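Local coordinates for protein tRNA(Phe) 7-((3-amino-3-carboxypropyl)-4-demethylwyosine(37)-N(4))-methyltransferase 1 (Pyrococcus horikoshii, PDB 2IT3) that probably methylates N-4 of a demethylwyosine derivative in tRNA(Phe), with S-adenosyl-L-methionine as methyl donor, in wyosine-derivative biosynthesis, at residues R57-E62 / A72-K77; H79-L84 / I176-M181; F101-P106 / E151-L156. All coordinates share one frame; numbering follows the deposited sequence.

Contact 1: R57-E62 / A72-K77; sequences RISVME and AKWLGK
R57 meets K77 and W74 at the start of this antiparallel pairing. Its NE lies 3.2 Å from K77 NZ, a close approach of two like charges and not a bond. Its NH2 comes to W74 CZ2, the ring carbon lying at the edge of the guanidinium. The I58 side chain leads away from 72-77, but I58 O receives a CA-H...O contact from K77 CA. S59 pairs with K77, and its CB sits in the plane of the indole, at the edge, 3.1 Å from W74 NE1. V60 marks a classic beta bulge: L75 and G76 both face it. V60 N donates to G76 O at 3.0 Å. V60 O takes L75 N at 2.6 Å and, weakly, G76 N. V60 CG1 also packs on L75 CB.

M61, a selenomethionine, covers one face of W74. Its CB stands 3.7 Å from the centroid of the five-membered ring, 8° off the normal, as a CH-pi contact. The M61 chain bends at chi2 (88°) and chi3 (89°), bringing SE to an oblique Met-aromatic contact, 5.0 Å from the centroid of the W74 six-membered ring. CE touches W74 CH2 and A72 CB. E62 closes the ladder with two backbone bonds to K73, and its OE2 lies 3.5 Å from K73 CD. E62 OE1 accepts from H94 and from the backbone N of R95.

The two strands form the hairpin of 48-63 and 73-78. Strand 98-112 pairs with the other edge of 57-62, I58 reaches helix 167-194, and V60 packs against helix 84-92.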
loop_
_atom_site.group_PDB
_atom_site.type_symbol
_atom_site.label_atom_id
_atom_site.label_comp_id
_atom_site.label_asym_id
_atom_site.label_seq_id
_atom_site.Cartn_x
_atom_site.Cartn_y
_atom_site.Cartn_z
ATOM N N ARG A 57 0.105 1.932 13.831
ATOM C CA ARG A 57 0.289 3.226 14.452
ATOM C C ARG A 57 -0.592 4.288 13.831
ATOM O O ARG A 57 -0.909 4.245 12.636
ATOM C CB ARG A 57 1.749 3.670 14.379
ATOM C CG ARG A 57 2.210 4.097 13.009
ATOM C CD ARG A 57 3.557 4.793 13.091
ATOM N NE ARG A 57 3.694 5.827 12.064
ATOM C CZ ARG A 57 3.754 5.585 10.759
ATOM N NH1 ARG A 57 3.699 4.335 10.313
ATOM N NH2 ARG A 57 3.842 6.592 9.901
ATOM N N ILE A 58 -0.993 5.228 14.676
ATOM C CA ILE A 58 -1.817 6.352 14.287
ATOM C C ILE A 58 -0.885 7.546 14.432
ATOM O O ILE A 58 -0.038 7.567 15.322
ATOM C CB ILE A 58 -3.026 6.486 15.234
ATOM C CG1 ILE A 58 -3.886 5.222 15.140
ATOM C CG2 ILE A 58 -3.817 7.748 14.904
ATOM C CD1 ILE A 58 -5.130 5.229 16.052
ATOM N N SER A 59 -1.015 8.528 13.547
ATOM C CA SER A 59 -0.153 9.697 13.611
ATOM C C SER A 59 -0.812 10.927 13.032
ATOM O O SER A 59 -1.807 10.840 12.313
ATOM C CB SER A 59 1.145 9.460 12.831
ATOM O OG SER A 59 1.896 8.405 13.387
ATOM N N VAL A 60 -0.202 12.069 13.337
ATOM C CA VAL A 60 -0.636 13.375 12.871
ATOM C C VAL A 60 0.663 14.022 12.409
ATOM O O VAL A 60 1.601 14.133 13.196
ATOM C CB VAL A 60 -1.235 14.207 14.028
ATOM C CG1 VAL A 60 -1.558 15.619 13.553
ATOM C CG2 VAL A 60 -2.489 13.525 14.570
HETATM N N MSE A 61 0.735 14.422 11.142
HETATM C CA MSE A 61 1.952 15.039 10.620
HETATM C C MSE A 61 1.669 16.079 9.533
HETATM O O MSE A 61 0.656 15.994 8.834
HETATM C CB MSE A 61 2.882 13.955 10.062
HETATM C CG MSE A 61 2.269 13.106 8.952
HETATM SE SE MSE A 61 2.501 13.812 7.144
HETATM C CE MSE A 61 4.196 12.987 6.718
ATOM N N GLU A 62 2.559 17.059 9.404
ATOM C CA GLU A 62 2.414 18.096 8.392
ATOM C C GLU A 62 3.492 17.954 7.330
ATOM O O GLU A 62 4.634 17.615 7.636
ATOM C CB GLU A 62 2.480 19.488 9.019
ATOM C CG GLU A 62 3.615 19.696 9.981
ATOM C CD GLU A 62 3.649 21.109 10.526
ATOM O OE1 GLU A 62 2.564 21.684 10.772
ATOM O OE2 GLU A 62 4.758 21.644 10.721
ATOM N N ALA A 72 8.936 16.068 6.348
ATOM C CA ALA A 72 7.810 15.628 7.150
ATOM C C ALA A 72 8.088 15.802 8.631
ATOM O O ALA A 72 9.142 15.410 9.140
ATOM C CB ALA A 72 7.496 14.185 6.856
ATOM N N LYS A 73 7.130 16.407 9.316
ATOM C CA LYS A 73 7.235 16.632 10.743
ATOM C C LYS A 73 6.024 15.974 11.390
ATOM O O LYS A 73 4.890 16.242 11.001
ATOM C CB LYS A 73 7.241 18.131 11.040
ATOM C CG LYS A 73 7.146 18.461 12.519
ATOM C CD LYS A 73 7.064 19.957 12.745
ATOM C CE LYS A 73 6.827 20.280 14.215
ATOM N NZ LYS A 73 6.755 21.749 14.455
ATOM N N TRP A 74 6.268 15.107 12.366
ATOM C CA TRP A 74 5.190 14.412 13.062
ATOM C C TRP A 74 4.752 15.164 14.316
ATOM O O TRP A 74 5.548 15.408 15.212
ATOM C CB TRP A 74 5.636 12.991 13.416
ATOM C CG TRP A 74 5.102 11.958 12.456
ATOM C CD1 TRP A 74 4.008 11.158 12.642
ATOM C CD2 TRP A 74 5.586 11.671 11.138
ATOM N NE1 TRP A 74 3.781 10.395 11.525
ATOM C CE2 TRP A 74 4.732 10.688 10.583
ATOM C CE3 TRP A 74 6.655 12.147 10.366
ATOM C CZ2 TRP A 74 4.910 10.175 9.294
ATOM C CZ3 TRP A 74 6.832 11.635 9.081
ATOM C CH2 TRP A 74 5.963 10.659 8.562
ATOM N N LEU A 75 3.481 15.538 14.373
ATOM C CA LEU A 75 2.960 16.277 15.520
ATOM C C LEU A 75 2.469 15.338 16.615
ATOM O O LEU A 75 2.175 15.765 17.726
ATOM C CB LEU A 75 1.833 17.208 15.064
ATOM C CG LEU A 75 2.244 18.049 13.849
ATOM C CD1 LEU A 75 1.053 18.757 13.254
ATOM C CD2 LEU A 75 3.316 19.037 14.259
ATOM N N GLY A 76 2.384 14.054 16.295
ATOM C CA GLY A 76 1.942 13.073 17.263
ATOM C C GLY A 76 2.041 11.674 16.691
ATOM O O GLY A 76 1.805 11.479 15.497
ATOM N N LYS A 77 2.399 10.707 17.535
ATOM C CA LYS A 77 2.527 9.308 17.122
ATOM C C LYS A 77 2.037 8.382 18.215
ATOM O O LYS A 77 2.509 8.454 19.346
ATOM C CB LYS A 77 3.983 8.933 16.819
ATOM C CG LYS A 77 4.584 9.580 15.593
ATOM C CD LYS A 77 5.733 8.739 15.042
ATOM C CE LYS A 77 5.231 7.381 14.581
ATOM N NZ LYS A 77 6.249 6.607 13.812
#

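Contact 2: H79-L84 / I176-M181; sequences HREVSL and IANDQM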
loop_
_atom_site.group_PDB
_atom_site.type_symbol
_atom_site.label_atom_id
_atom_site.label_comp_id
_atom_site.label_asym_id
_atom_site.label_seq_id
_atom_site.Cartn_x
_atom_site.Cartn_y
_atom_site.Cartn_z
ATOM N N HIS A 79 1.000 4.184 19.055
ATOM C CA HIS A 79 1.018 2.777 18.669
ATOM C C HIS A 79 -0.065 2.052 19.468
ATOM O O HIS A 79 0.160 0.958 19.995
ATOM C CB HIS A 79 2.397 2.169 18.970
ATOM C CG HIS A 79 3.491 2.671 18.079
ATOM N ND1 HIS A 79 3.800 2.078 16.872
ATOM C CD2 HIS A 79 4.328 3.730 18.202
ATOM C CE1 HIS A 79 4.781 2.747 16.290
ATOM N NE2 HIS A 79 5.118 3.755 17.077
ATOM N N ARG A 80 -1.238 2.675 19.547
ATOM C CA ARG A 80 -2.386 2.138 20.278
ATOM C C ARG A 80 -3.623 2.942 19.882
ATOM O O ARG A 80 -3.515 3.930 19.153
ATOM C CB ARG A 80 -2.161 2.299 21.785
ATOM C CG ARG A 80 -2.095 3.763 22.237
ATOM C CD ARG A 80 -1.794 3.904 23.723
ATOM N NE ARG A 80 -1.958 5.280 24.197
ATOM C CZ ARG A 80 -1.172 6.293 23.849
ATOM N NH1 ARG A 80 -0.156 6.090 23.021
ATOM N NH2 ARG A 80 -1.409 7.514 24.316
ATOM N N GLU A 81 -4.800 2.527 20.346
ATOM C CA GLU A 81 -6.005 3.293 20.043
ATOM C C GLU A 81 -5.762 4.657 20.672
ATOM O O GLU A 81 -5.077 4.753 21.685
ATOM C CB GLU A 81 -7.242 2.649 20.666
ATOM C CG GLU A 81 -7.664 1.341 20.016
ATOM C CD GLU A 81 -8.904 0.749 20.665
ATOM O OE1 GLU A 81 -9.986 1.373 20.574
ATOM O OE2 GLU A 81 -8.792 -0.339 21.272
ATOM N N VAL A 82 -6.308 5.712 20.080
ATOM C CA VAL A 82 -6.087 7.046 20.607
ATOM C C VAL A 82 -7.341 7.701 21.167
ATOM O O VAL A 82 -8.459 7.264 20.900
ATOM C CB VAL A 82 -5.513 7.971 19.520
ATOM C CG1 VAL A 82 -4.188 7.411 18.996
ATOM C CG2 VAL A 82 -6.515 8.122 18.388
ATOM N N SER A 83 -7.149 8.751 21.955
ATOM C CA SER A 83 -8.277 9.473 22.519
ATOM C C SER A 83 -8.379 10.777 21.743
ATOM O O SER A 83 -7.372 11.330 21.295
ATOM C CB SER A 83 -8.064 9.768 24.008
ATOM O OG SER A 83 -7.316 10.957 24.191
ATOM N N LEU A 84 -9.603 11.256 21.578
ATOM C CA LEU A 84 -9.857 12.481 20.848
ATOM C C LEU A 84 -8.990 13.679 21.231
ATOM O O LEU A 84 -8.401 14.310 20.368
ATOM C CB LEU A 84 -11.331 12.859 20.999
ATOM C CG LEU A 84 -11.738 14.258 20.543
ATOM C CD1 LEU A 84 -11.572 14.381 19.041
ATOM C CD2 LEU A 84 -13.182 14.524 20.956
ATOM N N ILE A 176 -13.032 5.781 13.744
ATOM C CA ILE A 176 -12.716 4.974 12.572
ATOM C C ILE A 176 -11.289 4.456 12.601
ATOM O O ILE A 176 -11.044 3.312 12.239
ATOM C CB ILE A 176 -12.910 5.778 11.282
ATOM C CG1 ILE A 176 -14.352 6.271 11.202
ATOM C CG2 ILE A 176 -12.549 4.920 10.067
ATOM C CD1 ILE A 176 -14.596 7.248 10.077
ATOM N N ALA A 177 -10.348 5.301 13.010
ATOM C CA ALA A 177 -8.950 4.888 13.084
ATOM C C ALA A 177 -8.783 3.799 14.148
ATOM O O ALA A 177 -8.041 2.838 13.948
ATOM C CB ALA A 177 -8.055 6.082 13.409
ATOM N N ASN A 178 -9.476 3.945 15.277
ATOM C CA ASN A 178 -9.387 2.949 16.345
ATOM C C ASN A 178 -9.986 1.629 15.894
ATOM O O ASN A 178 -9.475 0.558 16.238
ATOM C CB ASN A 178 -10.080 3.438 17.624
ATOM C CG ASN A 178 -9.295 4.527 18.321
ATOM O OD1 ASN A 178 -8.081 4.630 18.156
ATOM N ND2 ASN A 178 -9.976 5.335 19.113
ATOM N N ASP A 179 -11.056 1.700 15.111
ATOM C CA ASP A 179 -11.672 0.493 14.586
ATOM C C ASP A 179 -10.634 -0.261 13.773
ATOM O O ASP A 179 -10.548 -1.488 13.845
ATOM C CB ASP A 179 -12.868 0.824 13.683
ATOM C CG ASP A 179 -14.111 1.186 14.466
ATOM O OD1 ASP A 179 -14.407 0.487 15.456
ATOM O OD2 ASP A 179 -14.803 2.158 14.087
ATOM N N GLN A 180 -9.843 0.481 13.002
ATOM C CA GLN A 180 -8.814 -0.121 12.155
ATOM C C GLN A 180 -7.698 -0.714 13.004
ATOM O O GLN A 180 -7.209 -1.808 12.722
ATOM C CB GLN A 180 -8.225 0.920 11.193
ATOM C CG GLN A 180 -9.249 1.816 10.497
ATOM C CD GLN A 180 -10.372 1.033 9.834
ATOM O OE1 GLN A 180 -10.126 0.144 9.017
ATOM N NE2 GLN A 180 -11.614 1.363 10.187
HETATM N N MSE A 181 -7.284 0.014 14.038
HETATM C CA MSE A 181 -6.219 -0.468 14.912
HETATM C C MSE A 181 -6.628 -1.787 15.569
HETATM O O MSE A 181 -5.869 -2.756 15.563
HETATM C CB MSE A 181 -5.895 0.573 15.987
HETATM C CG MSE A 181 -5.177 1.811 15.474
HETATM SE SE MSE A 181 -3.335 1.491 14.889
HETATM C CE MSE A 181 -2.423 1.659 16.588
#
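The amide of N178 grips the backbone of V82 with two hydrogen bonds. N178 OD1 accepts from V82 N at 2.8 Å, with an N-H...O angle of 154°. N178 ND2 donates to V82 O at 3.0 Å, and this bond is straighter, at 168°. V82 O lies in the plane of the amide and is met on a lone pair. The V82 N-H, in contrast, is tilted from the carbonyl plane of OD1. One side chain thus serves both the N-H and the C=O of a single loop residue. The two bonds also fix the rotation of the amide. N178 CG is anti to its own carbonyl carbon (chi1 -72°), and from there the amide reaches off the helix to the loop.

E81 packs beside this pair of bonds. Its CB is 3.3 Å from N178 OD1, and its OE1 lies 3.6 Å from N178 CB. The carboxylate and amide planes are steeply turned against each other. The charged end of E81 is engaged by R182, one turn further along the helix. V82 CG2 lies 3.8 Å from N178 OD1.

M181, a selenomethionine, carries the packing one turn after N178. Its chain bends at chi2 and chi3, and its methyl carbon CE ends against the backbone between H79 and R80. CE is 3.3 Å from R80 N and 3.7 Å from H79 C.

The loop leads from strand 73-78 into helix 84-92, with S83 at the N-cap position. It packs on helix 167-194 through N178 and M181. I58 of strand 48-63 touches both N178 and M181, while A177 faces F101 and V103 of strand 98-112.

Contact 3: F101-P106 / E151-L156; sequences FLVRSP and ERMDVL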
loop_
_atom_site.group_PDB
_atom_site.type_symbol
_atom_site.label_atom_id
_atom_site.label_comp_id
_atom_site.label_asym_id
_atom_site.label_seq_id
_atom_site.Cartn_x
_atom_site.Cartn_y
_atom_site.Cartn_z
ATOM N N PHE A 101 -3.786 13.072 8.991
ATOM C CA PHE A 101 -4.010 12.162 10.097
ATOM C C PHE A 101 -3.852 10.792 9.419
ATOM O O PHE A 101 -4.610 10.449 8.503
ATOM C CB PHE A 101 -5.410 12.364 10.681
ATOM C CG PHE A 101 -5.830 11.291 11.644
ATOM C CD1 PHE A 101 -6.464 10.141 11.186
ATOM C CD2 PHE A 101 -5.577 11.421 13.005
ATOM C CE1 PHE A 101 -6.844 9.131 12.071
ATOM C CE2 PHE A 101 -5.948 10.421 13.899
ATOM C CZ PHE A 101 -6.584 9.274 13.433
ATOM N N LEU A 102 -2.853 10.030 9.855
ATOM C CA LEU A 102 -2.541 8.732 9.265
ATOM C C LEU A 102 -2.774 7.512 10.151
ATOM O O LEU A 102 -2.676 7.574 11.367
ATOM C CB LEU A 102 -1.074 8.705 8.824
ATOM C CG LEU A 102 -0.461 9.915 8.119
ATOM C CD1 LEU A 102 1.026 9.666 7.946
ATOM C CD2 LEU A 102 -1.138 10.157 6.759
ATOM N N VAL A 103 -3.109 6.404 9.508
ATOM C CA VAL A 103 -3.296 5.131 10.182
ATOM C C VAL A 103 -2.442 4.219 9.331
ATOM O O VAL A 103 -2.675 4.112 8.122
ATOM C CB VAL A 103 -4.755 4.613 10.113
ATOM C CG1 VAL A 103 -4.841 3.234 10.766
ATOM C CG2 VAL A 103 -5.706 5.596 10.801
ATOM N N ARG A 104 -1.444 3.592 9.943
ATOM C CA ARG A 104 -0.559 2.684 9.230
ATOM C C ARG A 104 -0.654 1.292 9.844
ATOM O O ARG A 104 -0.655 1.124 11.070
ATOM C CB ARG A 104 0.891 3.189 9.283
ATOM C CG ARG A 104 1.134 4.480 8.483
ATOM C CD ARG A 104 0.986 4.232 6.985
ATOM N NE ARG A 104 1.196 5.438 6.174
ATOM C CZ ARG A 104 0.233 6.286 5.823
ATOM N NH1 ARG A 104 -1.017 6.074 6.214
ATOM N NH2 ARG A 104 0.516 7.333 5.056
ATOM N N SER A 105 -0.754 0.303 8.967
ATOM C CA SER A 105 -0.847 -1.090 9.347
ATOM C C SER A 105 0.471 -1.583 9.917
ATOM O O SER A 105 1.515 -0.992 9.681
ATOM C CB SER A 105 -1.173 -1.918 8.101
ATOM O OG SER A 105 -0.965 -3.303 8.316
ATOM N N PRO A 106 0.430 -2.652 10.721
ATOM C CA PRO A 106 1.688 -3.166 11.256
ATOM C C PRO A 106 2.462 -3.670 10.033
ATOM O O PRO A 106 1.858 -4.024 9.016
ATOM C CB PRO A 106 1.233 -4.304 12.169
ATOM C CG PRO A 106 -0.100 -4.704 11.613
ATOM C CD PRO A 106 -0.716 -3.368 11.301
ATOM N N GLU A 151 -5.894 -1.900 6.178
ATOM C CA GLU A 151 -6.696 -0.845 6.799
ATOM C C GLU A 151 -6.011 0.504 6.968
ATOM O O GLU A 151 -6.117 1.150 8.012
ATOM C CB GLU A 151 -7.245 -1.327 8.149
ATOM C CG GLU A 151 -8.061 -2.621 8.043
ATOM C CD GLU A 151 -7.215 -3.876 8.207
ATOM O OE1 GLU A 151 -6.043 -3.862 7.786
ATOM O OE2 GLU A 151 -7.728 -4.884 8.753
ATOM N N ARG A 152 -5.338 0.933 5.914
ATOM C CA ARG A 152 -4.613 2.193 5.890
ATOM C C ARG A 152 -5.531 3.414 5.785
ATOM O O ARG A 152 -6.595 3.338 5.189
ATOM C CB ARG A 152 -3.656 2.160 4.701
ATOM C CG ARG A 152 -2.955 3.447 4.417
ATOM C CD ARG A 152 -2.032 3.291 3.236
ATOM N NE ARG A 152 -1.410 4.569 2.922
ATOM C CZ ARG A 152 -0.564 4.769 1.920
ATOM N NH1 ARG A 152 -0.228 3.763 1.112
ATOM N NH2 ARG A 152 -0.049 5.979 1.734
HETATM N N MSE A 153 -5.110 4.532 6.369
HETATM C CA MSE A 153 -5.868 5.775 6.304
HETATM C C MSE A 153 -4.946 6.968 6.101
HETATM O O MSE A 153 -3.904 7.072 6.744
HETATM C CB MSE A 153 -6.676 6.009 7.581
HETATM C CG MSE A 153 -7.974 5.242 7.673
HETATM SE SE MSE A 153 -8.983 5.849 9.198
HETATM C CE MSE A 153 -10.133 7.113 8.292
ATOM N N ASP A 154 -5.351 7.864 5.206
ATOM C CA ASP A 154 -4.617 9.083 4.899
ATOM C C ASP A 154 -5.634 10.236 4.834
ATOM O O ASP A 154 -6.142 10.570 3.762
ATOM C CB ASP A 154 -3.899 8.942 3.551
ATOM C CG ASP A 154 -2.770 7.929 3.594
ATOM O OD1 ASP A 154 -3.056 6.723 3.729
ATOM O OD2 ASP A 154 -1.592 8.340 3.494
ATOM N N VAL A 155 -5.926 10.838 5.981
ATOM C CA VAL A 155 -6.906 11.916 6.047
ATOM C C VAL A 155 -6.339 13.330 6.037
ATOM O O VAL A 155 -5.578 13.709 6.925
ATOM C CB VAL A 155 -7.789 11.770 7.306
ATOM C CG1 VAL A 155 -8.885 12.823 7.296
ATOM C CG2 VAL A 155 -8.389 10.369 7.370
ATOM N N LEU A 156 -6.710 14.107 5.020
ATOM C CA LEU A 156 -6.273 15.502 4.906
ATOM C C LEU A 156 -7.154 16.303 5.855
ATOM O O LEU A 156 -8.367 16.287 5.713
ATOM C CB LEU A 156 -6.485 16.017 3.481
ATOM C CG LEU A 156 -6.200 17.505 3.252
ATOM C CD1 LEU A 156 -4.680 17.748 3.180
ATOM C CD2 LEU A 156 -6.876 17.947 1.952
#
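The guanidinium of R104 is layered between two side chains. R152 NE lies over one face, 3.6 Å above the plane and offset toward the rim. L102 CD1 lies over the opposite face, also offset. M153 O sits at the edge, in plane, and receives a weak bond from R104 NH1. D154 OD2 is also near the edge, though tilted from the plane: R104 NH2 donates to it at 2.8 Å from the syn side, well out of the carboxylate plane. R104 NH1 adds a weak bond to D154 OD1. It donates as well to V103 O, at 3.2 Å, from above that carbonyl plane. The bend at chi2 (-68°) folds the R104 chain back over its own strand and delivers the group to D154.

R152 runs extended beside R104, with the guanidinium planes 60° apart. Its NE donates to D154 OD1 at 2.8 Å. D154 thus accepts from both arginines, which lie side by side. Two arginines on one carboxylate would probably favour its charged form. An alanine in place of R104 would probably leave D154 with R152 as its one arginine partner here, and M153 O without its weak side-chain donor.

The other face of the sheet is apolar. V103 CG2 presses on M153 CB at 3.4 Å, tighter than usual, and F101 CB faces V155 CB at 4.2 Å. R152 and D154 also meet the second subunit, where D154 N bonds to D154 OD2 of that chain.

Four backbone bonds link F101 with V155 and V103 with M153, and the strand axes run at 179°. This is regular antiparallel pairing, with an Arg-Asp-Arg salt-bridge network on one face and apolar packing on the other.

In the fold
Contacts 1 and 3 belong to the same antiparallel sheet. Strands 48-63 and 98-112 are neighbours in it, joined by backbone bonds from R57 to R104 and from S59 to L102. Contact 3 is the buried one, with regular pairing and a charged network that continues to the second subunit. Contact 1 is partly buried and carries a bulge; its two strand segments touch no other chain. Contact 2 is also partly buried, but it joins a loop to a helix and relies on one amide where the others use strand ladders. Helix 167-194 packs on both strand contacts from contact 2. Contacts 2 and 3 both touch the second subunit.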